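Side-chain contact in deoxyhypusine hydroxylase (Homo sapiens, PDB 4D50), which hydroxylates the deoxyhypusine side chain of translation initiation factor eIF-5A using a diiron centre and O2, completing the synthesis of hypusine: residues 60-65 with 247-252. Numbering follows the deposited sequence.
With FE (Fe (III) ion), chain D; PER (peroxide ion), chain E.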
loop_
_atom_site.group_PDB
_atom_site.type_symbol
_atom_site.label_atom_id
_atom_site.label_comp_id
_atom_site.label_asym_id
_atom_site.label_seq_id
_atom_site.Cartn_x
_atom_site.Cartn_y
_atom_site.Cartn_z
ATOM N N LYS A 60 -9.483 -5.505 3.845
ATOM C CA LYS A 60 -9.852 -5.621 2.432
ATOM C C LYS A 60 -8.895 -4.902 1.471
ATOM O O LYS A 60 -8.566 -5.405 0.404
ATOM C CB LYS A 60 -11.252 -5.110 2.195
ATOM C CG LYS A 60 -12.364 -6.027 2.684
ATOM C CD LYS A 60 -13.739 -5.532 2.225
ATOM C CE LYS A 60 -14.160 -4.293 2.960
ATOM N NZ LYS A 60 -15.567 -3.900 2.733
ATOM N N HIS A 61 -8.425 -3.760 1.878
ATOM C CA HIS A 61 -7.479 -3.009 1.062
ATOM C C HIS A 61 -6.108 -3.680 1.038
ATOM O O HIS A 61 -5.430 -3.653 -0.009
ATOM C CB HIS A 61 -7.493 -1.538 1.456
ATOM C CG HIS A 61 -6.282 -1.096 2.216
ATOM N ND1 HIS A 61 -5.947 -1.603 3.449
ATOM C CD2 HIS A 61 -5.301 -0.229 1.863
ATOM C CE1 HIS A 61 -4.836 -0.988 3.869
ATOM N NE2 HIS A 61 -4.409 -0.182 2.897
ATOM N N GLU A 62 -5.736 -4.392 2.104
ATOM C CA GLU A 62 -4.465 -5.185 2.105
ATOM C C GLU A 62 -4.585 -6.399 1.110
ATOM O O GLU A 62 -3.620 -6.822 0.440
ATOM C CB GLU A 62 -4.173 -5.662 3.494
ATOM C CG GLU A 62 -2.722 -5.642 3.938
ATOM C CD GLU A 62 -2.246 -4.225 4.216
ATOM O OE1 GLU A 62 -2.902 -3.478 4.968
ATOM O OE2 GLU A 62 -1.273 -3.839 3.552
ATOM N N LEU A 63 -5.776 -6.948 1.062
ATOM C CA LEU A 63 -6.033 -8.023 0.102
ATOM C C LEU A 63 -5.706 -7.514 -1.248
ATOM O O LEU A 63 -5.099 -8.213 -2.086
ATOM C CB LEU A 63 -7.468 -8.496 0.113
ATOM C CG LEU A 63 -8.088 -8.906 1.455
ATOM C CD1 LEU A 63 -9.549 -9.170 1.251
ATOM C CD2 LEU A 63 -7.409 -10.128 1.971
ATOM N N ALA A 64 -6.282 -6.362 -1.563
ATOM C CA ALA A 64 -6.063 -5.825 -2.934
ATOM C C ALA A 64 -4.591 -5.490 -3.137
ATOM O O ALA A 64 -4.051 -5.774 -4.228
ATOM C CB ALA A 64 -6.900 -4.561 -3.196
ATOM N N TYR A 65 -3.929 -4.889 -2.164
ATOM C CA TYR A 65 -2.514 -4.607 -2.291
ATOM C C TYR A 65 -1.678 -5.847 -2.603
ATOM O O TYR A 65 -0.880 -5.886 -3.525
ATOM C CB TYR A 65 -1.991 -3.976 -1.005
ATOM C CG TYR A 65 -0.516 -3.728 -0.933
ATOM C CD1 TYR A 65 0.084 -2.696 -1.643
ATOM C CD2 TYR A 65 0.319 -4.632 -0.266
ATOM C CE1 TYR A 65 1.477 -2.491 -1.587
ATOM C CE2 TYR A 65 1.673 -4.416 -0.161
ATOM C CZ TYR A 65 2.259 -3.405 -0.888
ATOM O OH TYR A 65 3.581 -3.227 -0.745
ATOM N N CYS A 247 0.338 6.324 8.103
ATOM C CA CYS A 247 1.289 6.888 9.082
ATOM C C CYS A 247 1.457 5.934 10.271
ATOM O O CYS A 247 2.560 5.647 10.684
ATOM C CB CYS A 247 0.891 8.291 9.485
ATOM S SG CYS A 247 1.203 9.476 8.165
ATOM N N ALA A 248 0.351 5.333 10.718
ATOM C CA ALA A 248 0.405 4.390 11.795
ATOM C C ALA A 248 1.206 3.127 11.365
ATOM O O ALA A 248 2.053 2.590 12.117
ATOM C CB ALA A 248 -0.998 4.007 12.195
ATOM N N GLU A 249 0.920 2.619 10.161
ATOM C CA GLU A 249 1.664 1.495 9.619
ATOM C C GLU A 249 3.132 1.803 9.539
ATOM O O GLU A 249 3.934 0.941 9.868
ATOM C CB GLU A 249 1.177 1.110 8.221
ATOM C CG GLU A 249 -0.006 0.182 8.157
ATOM C CD GLU A 249 0.050 -0.812 6.964
ATOM O OE1 GLU A 249 1.065 -1.019 6.249
ATOM O OE2 GLU A 249 -0.983 -1.425 6.744
ATOM N N ALA A 250 3.494 3.011 9.051
ATOM C CA ALA A 250 4.909 3.413 8.989
ATOM C C ALA A 250 5.601 3.401 10.344
ATOM O O ALA A 250 6.716 2.879 10.513
ATOM C CB ALA A 250 5.031 4.764 8.295
ATOM N N LEU A 251 4.891 3.901 11.325
ATOM C CA LEU A 251 5.364 3.918 12.715
ATOM C C LEU A 251 5.560 2.467 13.195
ATOM O O LEU A 251 6.564 2.171 13.902
ATOM C CB LEU A 251 4.389 4.666 13.647
ATOM C CG LEU A 251 4.449 6.177 13.421
ATOM C CD1 LEU A 251 3.330 6.948 14.107
ATOM C CD2 LEU A 251 5.805 6.703 13.816
ATOM N N GLY A 252 4.605 1.621 12.853
ATOM C CA GLY A 252 4.701 0.178 13.055
ATOM C C GLY A 252 5.918 -0.500 12.473
ATOM O O GLY A 252 6.580 -1.326 13.152
HETATM FE FE FE D . -3.026 1.672 3.199
HETATM O O1 PER E . -4.668 2.785 1.264
HETATM O O2 PER E . -4.511 3.203 2.740
HETATM O O HOH W 1 0.650 -3.674 5.569
HETATM O O HOH W 2 -2.058 1.598 1.026
HETATM O O HOH W 3 -1.432 0.299 3.685
#
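Glu62 and Glu249 reach for each other across the active-site cleft from helices 57-70 and 241-254, whose backbones stay well apart: their CA atoms, the nearest pair between the two segments, are 11.8 Å from one another. The side chains extend from opposite directions until Glu62 OE1 stands 3.3 Å from Glu249 OE2, with the carboxylate planes inclined by 30°. This is a close approach of like charges rather than a hydrogen bond, and the two acids are linked through a water. It donates to Glu249 OE1 at 2.8 Å and, more weakly, to Glu62 OE2 at the same length. CG of Glu249 lies anti to the carbonyl carbon and beside the backbone N (chi1 -85°), and a bend at chi2 completes the approach to Glu62. The side chain of Glu62 touches Phe30, Leu33 and Phe34 of helix 26-39.

The residue before Glu62, His61, reaches the metal from the same helix. Its NE2 binds the iron at 2.3 Å, while its ND1 is hydrogen-bonded to the carbonyl of Leu58, which helps fix the rotation of the ring. Peroxide O2, 2.2 Å from the iron, and two waters are further ligands, and His245 and Glu246 from helix 241-254 complete the site. The iron thus joins the first HEAT-like repeat to the fifth, and the glutamate pair lies beside this link, with Glu249 OE2 5.3 Å from His61 NE2. Such crowding of acidic oxygens would probably concentrate negative potential next to the cationic iron, consistent with a pocket suited to the basic deoxyhypusine side chain.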